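Local atomic coordinates of CpuTA1 (Curtobacterium pusillum, PDB entry 5K3W), a protein that belongs to the class IV aminotransferase family, a group of PLP-dependent enzymes, and holds pyridoxal-5'-phosphate in a pocket. Residues A[119-124]-A[131-136]; A[147-152]-A[276-281]. One frame throughout, in Å; residues are numbered along the deposited sequence.

Overall arrangement
Both contacts are mostly buried, and both pair strand backbones, but they lie on opposite sides of the chain's centre. Their nearest atoms are about 21 Å apart, and they share no strand. Interaction 1 closes a beta hairpin between neighbours in sequence, within an antiparallel sheet. Interaction 2 pairs distant parts of the chain in parallel; the strand before its corner crosses obliquely, and the chain then passes into another sheet. Strands 131-138 and 149-155 follow each other, so the chain runs from the first contact to the second. Interaction 1 has aromatic rings and packing from the second subunit. Interaction 2 packs mainly aliphatic branches on one face, with an arginine over an alanine on the other.

Interaction 1. Residues A[119-124]-A[131-136]; sequences ILTRGI and SGWVFV
Strands 114-121 and 131-138 form an antiparallel beta hairpin, and this contact is its end next to the connecting loop. The two strands run at 174° to each other. Ile119 and Trp133 make a hydrogen-bonded pair. Ile119 N gives a nearly straight bond to Trp133 O at 2.9 Å, and Trp133 N returns one to Ile119 O; both donors lie in the carbonyl plane. Thr121 and Ser131 form the next hydrogen-bonded pair, but here the donors stand above the carbonyl planes. The bond from Ser131 N to Thr121 O is the longest of the four, at 3.1 Å.

The tight side carries Ile119, Thr121, Ser131 and Trp133. Thr121 OG1 comes within 3.4 Å of Ser131 CB. Trp133 turns the edge of its indole to the strand opposite. Ile119 CG2 meets CE3 of that ring at 4.0 Å, and Thr121 CG2 lies near CZ3. Ile119 CD1 reaches on to the edge of Phe135 at CE2, 4.1 Å away. Thr50, Ile44 and Thr45 of the second subunit pack on Ile119, Trp133 and Phe135 respectively.

The other face is sparser, because Gly132 has no side chain to set beside Leu120. Leu120 CD1 instead comes against Ser131 O at 3.1 Å. The loose end is at Arg122 and Ile124, both partly exposed; Arg122 points away and forms a salt bridge with Asp53.

Back on the tight side, the Asp46 carboxylate spans both hydroxyls, OD1 to Thr121 OG1 and OD2 to Ser131 OG. Thr121 OG1 sits between its backbone N and carbonyl carbon (chi1 80°), where it accepts from Gly123 N at 3.1 Å in an ST turn.

Interaction 2. Residues A[147-152]-A[276-281]; sequences LGIRVV and APITAL
Ile149 holds CG1 between its backbone N and carbonyl carbon (chi1 50°), and an extended chi2 carries CD1 to Ala276 CB at 3.7 Å. Val151 has CG1 anti to the backbone N (chi1 -176°). This sends CG1 to Leu281 CD1 and leaves CG2 against Ile278 CG1, also at 3.7 Å. The Val151 and Ile278 side chains cross at about a right angle. Leu266 and Ile197, from the flanking strands, also pack on Ile278 and Leu281.

The pairing is parallel but local: strand 276-278 crosses strand 149-152 at 62°, and the chain turns a corner at Thr279. Strand 149-155 therefore meets the end of strand 274-278 and then strand 280-281, which belong to different sheets. Ile149 N donates to Pro277 O at 2.9 Å, nearly along the C=O axis. Ile149 O accepts from Thr279 N at 2.8 Å. Past the corner, Val151 N gives a nearly straight bond to Ala280 O at 2.7 Å, in the carbonyl plane.

Gly148 passes close to the corner. With no side chain, it sets its CA against Thr279 CG2 at 3.8 Å. The same CA makes a CA-H...O contact to Pro277 O at 3.2 Å. On the more open side, the Arg150 chain bends at chi3 and lays one face of its guanidinium over Ala280 CB, which is 3.4 Å from Arg150 NH1. Arg150 NH2 forms a salt bridge with Asp283.

Interaction 1. Residues A[119-124]-A[131-136]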
ATOM      1  N   ILE A 119       5.946   3.156 -12.955  1.00 13.08           N
ATOM      2  CA  ILE A 119       5.858   3.423 -11.529  1.00 13.69           C
ATOM      3  C   ILE A 119       6.004   4.919 -11.297  1.00 17.39           C
ATOM      4  O   ILE A 119       7.024   5.512 -11.663  1.00 14.64           O
ATOM      5  CB  ILE A 119       6.907   2.631 -10.736  1.00 15.40           C
ATOM      6  CG1 ILE A 119       6.565   1.141 -10.813  1.00 13.38           C
ATOM      7  CG2 ILE A 119       6.960   3.109  -9.290  1.00 12.25           C
ATOM      8  CD1 ILE A 119       7.595   0.262 -10.195  1.00 17.65           C
ATOM      9  N   LEU A 120       4.989   5.521 -10.677  1.00 18.21           N
ATOM     10  CA  LEU A 120       4.960   6.951 -10.397  1.00 19.47           C
ATOM     11  C   LEU A 120       4.652   7.156  -8.920  1.00 16.82           C
ATOM     12  O   LEU A 120       3.592   6.735  -8.444  1.00 18.44           O
ATOM     13  CB  LEU A 120       3.917   7.655 -11.270  1.00 19.26           C
ATOM     14  CG  LEU A 120       3.611   9.135 -10.994  1.00 17.98           C
ATOM     15  CD1 LEU A 120       4.869   9.954 -11.047  1.00 20.14           C
ATOM     16  CD2 LEU A 120       2.603   9.655 -12.009  1.00 23.11           C
ATOM     17  N   THR A 121       5.558   7.813  -8.202  1.00 13.63           N
ATOM     18  CA  THR A 121       5.388   8.042  -6.768  1.00 23.20           C
ATOM     19  C   THR A 121       5.393   9.536  -6.450  1.00 20.50           C
ATOM     20  O   THR A 121       5.747  10.379  -7.282  1.00 26.81           O
ATOM     21  CB  THR A 121       6.488   7.356  -5.944  1.00 16.16           C
ATOM     22  OG1 THR A 121       7.664   8.169  -5.976  1.00 23.09           O
ATOM     23  CG2 THR A 121       6.815   5.969  -6.500  1.00 14.41           C
ATOM     24  N   ARG A 122       5.006   9.854  -5.214  1.00 20.17           N
ATOM     25  CA  ARG A 122       5.012  11.236  -4.738  1.00 18.93           C
ATOM     26  C   ARG A 122       6.426  11.768  -4.530  1.00 23.23           C
ATOM     27  O   ARG A 122       6.585  12.964  -4.276  1.00 24.47           O
ATOM     28  CB  ARG A 122       4.185  11.356  -3.438  1.00 20.32           C
ATOM     29  CG  ARG A 122       3.604  12.765  -3.155  1.00 15.50           C
ATOM     30  CD  ARG A 122       2.525  12.754  -2.051  1.00 15.61           C
ATOM     31  NE  ARG A 122       1.530  11.688  -2.220  1.00 18.75           N
ATOM     32  CZ  ARG A 122       0.383  11.802  -2.894  1.00 19.02           C
ATOM     33  NH1 ARG A 122       0.052  12.946  -3.474  1.00 16.23           N
ATOM     34  NH2 ARG A 122      -0.437  10.764  -2.998  1.00 14.16           N
ATOM     35  N   GLY A 123       7.448  10.917  -4.638  1.00 21.22           N
ATOM     36  CA  GLY A 123       8.832  11.347  -4.604  1.00 15.38           C
ATOM     37  C   GLY A 123       9.484  11.191  -3.239  1.00 21.75           C
ATOM     38  O   GLY A 123       8.891  10.737  -2.253  1.00 20.34           O
ATOM     39  N   ILE A 124      10.759  11.577  -3.220  1.00 22.46           N
ATOM     40  CA  ILE A 124      11.511  11.737  -1.983  1.00 23.32           C
ATOM     41  C   ILE A 124      10.778  12.692  -1.057  1.00 27.99           C
ATOM     42  O   ILE A 124      10.355  13.780  -1.467  1.00 26.81           O
ATOM     43  CB  ILE A 124      12.924  12.246  -2.307  1.00 28.85           C
ATOM     44  CG1 ILE A 124      13.559  11.367  -3.403  1.00 21.68           C
ATOM     45  CG2 ILE A 124      13.756  12.326  -1.036  1.00 28.20           C
ATOM     46  CD1 ILE A 124      14.874  11.889  -3.955  1.00 20.82           C
ATOM     47  N   SER A 131       8.539  10.974  -8.380  1.00 22.82           N
ATOM     48  CA  SER A 131       9.479  10.073  -9.030  1.00 17.96           C
ATOM     49  C   SER A 131       8.749   9.213 -10.054  1.00 24.18           C
ATOM     50  O   SER A 131       7.542   8.964  -9.942  1.00 22.60           O
ATOM     51  CB  SER A 131      10.182   9.168  -8.011  1.00 21.87           C
ATOM     52  OG  SER A 131      10.988   9.914  -7.115  1.00 25.17           O
ATOM     53  N   GLY A 132       9.505   8.748 -11.043  1.00 18.62           N
ATOM     54  CA  GLY A 132       8.952   7.927 -12.109  1.00 19.20           C
ATOM     55  C   GLY A 132       9.988   6.990 -12.691  1.00 21.15           C
ATOM     56  O   GLY A 132      11.171   7.324 -12.786  1.00 15.83           O
ATOM     57  N   TRP A 133       9.530   5.801 -13.083  1.00 15.68           N
ATOM     58  CA  TRP A 133      10.377   4.787 -13.683  1.00 15.67           C
ATOM     59  C   TRP A 133       9.564   3.962 -14.667  1.00 16.51           C
ATOM     60  O   TRP A 133       8.351   3.800 -14.521  1.00 16.17           O
ATOM     61  CB  TRP A 133      10.972   3.850 -12.631  1.00 21.72           C
ATOM     62  CG  TRP A 133      11.917   4.488 -11.689  1.00 16.21           C
ATOM     63  CD1 TRP A 133      13.244   4.706 -11.892  1.00 17.84           C
ATOM     64  CD2 TRP A 133      11.622   4.964 -10.373  1.00 19.60           C
ATOM     65  NE1 TRP A 133      13.800   5.307 -10.786  1.00 24.11           N
ATOM     66  CE2 TRP A 133      12.827   5.478  -9.835  1.00 20.24           C
ATOM     67  CE3 TRP A 133      10.460   5.017  -9.597  1.00 16.11           C
ATOM     68  CZ2 TRP A 133      12.907   6.035  -8.550  1.00 16.82           C
ATOM     69  CZ3 TRP A 133      10.538   5.578  -8.316  1.00 20.77           C
ATOM     70  CH2 TRP A 133      11.758   6.076  -7.810  1.00 20.85           C
ATOM     71  N   VAL A 134      10.257   3.414 -15.654  1.00 20.03           N
ATOM     72  CA  VAL A 134       9.714   2.396 -16.541  1.00 15.37           C
ATOM     73  C   VAL A 134      10.755   1.300 -16.635  1.00 17.76           C
ATOM     74  O   VAL A 134      11.934   1.589 -16.869  1.00 24.96           O
ATOM     75  CB  VAL A 134       9.409   2.945 -17.954  1.00 17.63           C
ATOM     76  CG1 VAL A 134       8.827   1.836 -18.849  1.00 14.54           C
ATOM     77  CG2 VAL A 134       8.477   4.128 -17.896  1.00 21.60           C
ATOM     78  N   PHE A 135      10.337   0.050 -16.484  1.00 14.59           N
ATOM     79  CA  PHE A 135      11.233  -1.027 -16.877  1.00 19.43           C
ATOM     80  C   PHE A 135      10.514  -2.043 -17.754  1.00 15.72           C
ATOM     81  O   PHE A 135       9.297  -2.226 -17.672  1.00 21.14           O
ATOM     82  CB  PHE A 135      11.903  -1.711 -15.664  1.00 20.25           C
ATOM     83  CG  PHE A 135      10.957  -2.383 -14.706  1.00 14.89           C
ATOM     84  CD1 PHE A 135      10.614  -3.718 -14.873  1.00 19.62           C
ATOM     85  CD2 PHE A 135      10.468  -1.700 -13.604  1.00 13.01           C
ATOM     86  CE1 PHE A 135       9.775  -4.357 -13.964  1.00 17.24           C
ATOM     87  CE2 PHE A 135       9.625  -2.325 -12.703  1.00 21.58           C
ATOM     88  CZ  PHE A 135       9.276  -3.655 -12.883  1.00 18.81           C
ATOM     89  N   VAL A 136      11.289  -2.672 -18.624  1.00 16.29           N
ATOM     90  CA  VAL A 136      10.818  -3.682 -19.561  1.00 16.55           C
ATOM     91  C   VAL A 136      11.567  -4.981 -19.280  1.00 22.42           C
ATOM     92  O   VAL A 136      12.767  -4.966 -18.996  1.00 21.48           O
ATOM     93  CB  VAL A 136      11.044  -3.229 -21.022  1.00 19.55           C
ATOM     94  CG1 VAL A 136      10.645  -4.325 -21.987  1.00 15.54           C
ATOM     95  CG2 VAL A 136      10.278  -1.922 -21.307  1.00 11.42           C
TER

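Interaction 2. Residues A[147-152]-A[276-281]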
ATOM      1  N   LEU A 147      -4.868 -22.145 -19.057  1.00 24.16           N
ATOM      2  CA  LEU A 147      -5.721 -23.311 -19.247  1.00 28.60           C
ATOM      3  C   LEU A 147      -6.669 -23.570 -18.083  1.00 30.38           C
ATOM      4  O   LEU A 147      -7.642 -24.315 -18.256  1.00 23.55           O
ATOM      5  CB  LEU A 147      -4.875 -24.569 -19.480  1.00 30.49           C
ATOM      6  CG  LEU A 147      -3.865 -24.564 -20.636  1.00 31.18           C
ATOM      7  CD1 LEU A 147      -3.186 -25.915 -20.756  1.00 22.40           C
ATOM      8  CD2 LEU A 147      -4.512 -24.164 -21.945  1.00 28.01           C
ATOM      9  N   GLY A 148      -6.411 -22.985 -16.913  1.00 28.20           N
ATOM     10  CA  GLY A 148      -7.282 -23.164 -15.765  1.00 25.77           C
ATOM     11  C   GLY A 148      -6.661 -22.782 -14.435  1.00 28.89           C
ATOM     12  O   GLY A 148      -5.478 -23.047 -14.206  1.00 27.95           O
ATOM     13  N   ILE A 149      -7.453 -22.150 -13.558  1.00 27.45           N
ATOM     14  CA  ILE A 149      -7.050 -21.794 -12.203  1.00 19.31           C
ATOM     15  C   ILE A 149      -8.199 -22.108 -11.254  1.00 27.04           C
ATOM     16  O   ILE A 149      -9.373 -22.036 -11.629  1.00 32.28           O
ATOM     17  CB  ILE A 149      -6.676 -20.297 -12.059  1.00 24.32           C
ATOM     18  CG1 ILE A 149      -7.772 -19.410 -12.652  1.00 19.29           C
ATOM     19  CG2 ILE A 149      -5.325 -19.982 -12.671  1.00 20.15           C
ATOM     20  CD1 ILE A 149      -7.553 -17.925 -12.399  1.00 18.24           C
ATOM     21  N   ARG A 150      -7.854 -22.453 -10.013  1.00 22.08           N
ATOM     22  CA  ARG A 150      -8.817 -22.537  -8.924  1.00 20.19           C
ATOM     23  C   ARG A 150      -8.862 -21.217  -8.157  1.00 24.37           C
ATOM     24  O   ARG A 150      -7.822 -20.626  -7.845  1.00 20.76           O
ATOM     25  CB  ARG A 150      -8.447 -23.674  -7.968  1.00 24.11           C
ATOM     26  CG  ARG A 150      -8.313 -25.036  -8.630  1.00 25.28           C
ATOM     27  CD  ARG A 150      -7.909 -26.129  -7.626  1.00 20.29           C
ATOM     28  NE  ARG A 150      -8.850 -26.292  -6.515  1.00 25.57           N
ATOM     29  CZ  ARG A 150      -9.967 -27.016  -6.564  1.00 26.16           C
ATOM     30  NH1 ARG A 150     -10.316 -27.649  -7.672  1.00 23.05           N
ATOM     31  NH2 ARG A 150     -10.752 -27.095  -5.504  1.00 34.86           N
ATOM     32  N   VAL A 151     -10.069 -20.764  -7.833  1.00 18.74           N
ATOM     33  CA  VAL A 151     -10.245 -19.461  -7.212  1.00 19.54           C
ATOM     34  C   VAL A 151     -11.120 -19.587  -5.965  1.00 21.66           C
ATOM     35  O   VAL A 151     -11.947 -20.492  -5.844  1.00 18.04           O
ATOM     36  CB  VAL A 151     -10.840 -18.449  -8.228  1.00 17.89           C
ATOM     37  CG1 VAL A 151     -10.947 -17.052  -7.618  1.00 14.69           C
ATOM     38  CG2 VAL A 151      -9.987 -18.413  -9.494  1.00 13.02           C
ATOM     39  N   VAL A 152     -10.941 -18.655  -5.035  1.00 20.19           N
ATOM     40  CA  VAL A 152     -11.761 -18.588  -3.834  1.00 21.47           C
ATOM     41  C   VAL A 152     -12.275 -17.167  -3.689  1.00 18.92           C
ATOM     42  O   VAL A 152     -11.649 -16.216  -4.160  1.00 20.55           O
ATOM     43  CB  VAL A 152     -10.981 -19.025  -2.573  1.00 18.94           C
ATOM     44  CG1 VAL A 152     -10.543 -20.462  -2.703  1.00 16.81           C
ATOM     45  CG2 VAL A 152      -9.760 -18.143  -2.363  1.00 20.22           C
ATOM     46  N   ALA A 276      -7.559 -16.127 -17.819  1.00 19.94           N
ATOM     47  CA  ALA A 276      -7.377 -17.368 -17.077  1.00 21.64           C
ATOM     48  C   ALA A 276      -8.734 -17.957 -16.719  1.00 21.57           C
ATOM     49  O   ALA A 276      -9.448 -17.387 -15.874  1.00 23.65           O
ATOM     50  CB  ALA A 276      -6.548 -17.126 -15.816  1.00 21.25           C
ATOM     51  N   PRO A 277      -9.129 -19.082 -17.310  1.00 18.04           N
ATOM     52  CA  PRO A 277     -10.451 -19.650 -17.008  1.00 20.19           C
ATOM     53  C   PRO A 277     -10.472 -20.327 -15.644  1.00 18.68           C
ATOM     54  O   PRO A 277      -9.498 -20.951 -15.214  1.00 19.74           O
ATOM     55  CB  PRO A 277     -10.664 -20.662 -18.142  1.00 19.87           C
ATOM     56  CG  PRO A 277      -9.279 -21.122 -18.495  1.00 19.22           C
ATOM     57  CD  PRO A 277      -8.346 -19.943 -18.217  1.00 23.63           C
ATOM     58  N   ILE A 278     -11.606 -20.205 -14.967  1.00 19.11           N
ATOM     59  CA  ILE A 278     -11.750 -20.684 -13.593  1.00 24.03           C
ATOM     60  C   ILE A 278     -12.343 -22.089 -13.605  1.00 20.26           C
ATOM     61  O   ILE A 278     -13.459 -22.300 -14.091  1.00 21.08           O
ATOM     62  CB  ILE A 278     -12.620 -19.729 -12.757  1.00 19.92           C
ATOM     63  CG1 ILE A 278     -11.948 -18.348 -12.655  1.00 17.85           C
ATOM     64  CG2 ILE A 278     -12.869 -20.337 -11.383  1.00 18.23           C
ATOM     65  CD1 ILE A 278     -12.743 -17.293 -11.912  1.00 13.23           C
ATOM     66  N   THR A 279     -11.597 -23.047 -13.065  1.00 21.38           N
ATOM     67  CA  THR A 279     -12.057 -24.426 -12.957  1.00 20.97           C
ATOM     68  C   THR A 279     -12.838 -24.679 -11.678  1.00 28.09           C
ATOM     69  O   THR A 279     -13.700 -25.565 -11.647  1.00 29.87           O
ATOM     70  CB  THR A 279     -10.869 -25.395 -12.998  1.00 26.93           C
ATOM     71  OG1 THR A 279      -9.979 -25.102 -11.911  1.00 27.24           O
ATOM     72  CG2 THR A 279     -10.115 -25.270 -14.291  1.00 24.97           C
ATOM     73  N   ALA A 280     -12.543 -23.941 -10.614  1.00 24.66           N
ATOM     74  CA  ALA A 280     -13.251 -24.107  -9.355  1.00 22.44           C
ATOM     75  C   ALA A 280     -13.302 -22.765  -8.638  1.00 24.12           C
ATOM     76  O   ALA A 280     -12.340 -21.990  -8.657  1.00 26.23           O
ATOM     77  CB  ALA A 280     -12.588 -25.181  -8.475  1.00 18.91           C
ATOM     78  N   LEU A 281     -14.439 -22.485  -8.022  1.00 27.58           N
ATOM     79  CA  LEU A 281     -14.604 -21.292  -7.206  1.00 29.22           C
ATOM     80  C   LEU A 281     -15.092 -21.767  -5.846  1.00 32.71           C
ATOM     81  O   LEU A 281     -16.198 -22.302  -5.734  1.00 32.76           O
ATOM     82  CB  LEU A 281     -15.582 -20.308  -7.841  1.00 22.73           C
ATOM     83  CG  LEU A 281     -15.757 -19.005  -7.056  1.00 30.72           C
ATOM     84  CD1 LEU A 281     -14.428 -18.265  -7.013  1.00 26.53           C
ATOM     85  CD2 LEU A 281     -16.887 -18.113  -7.625  1.00 18.00           C
TER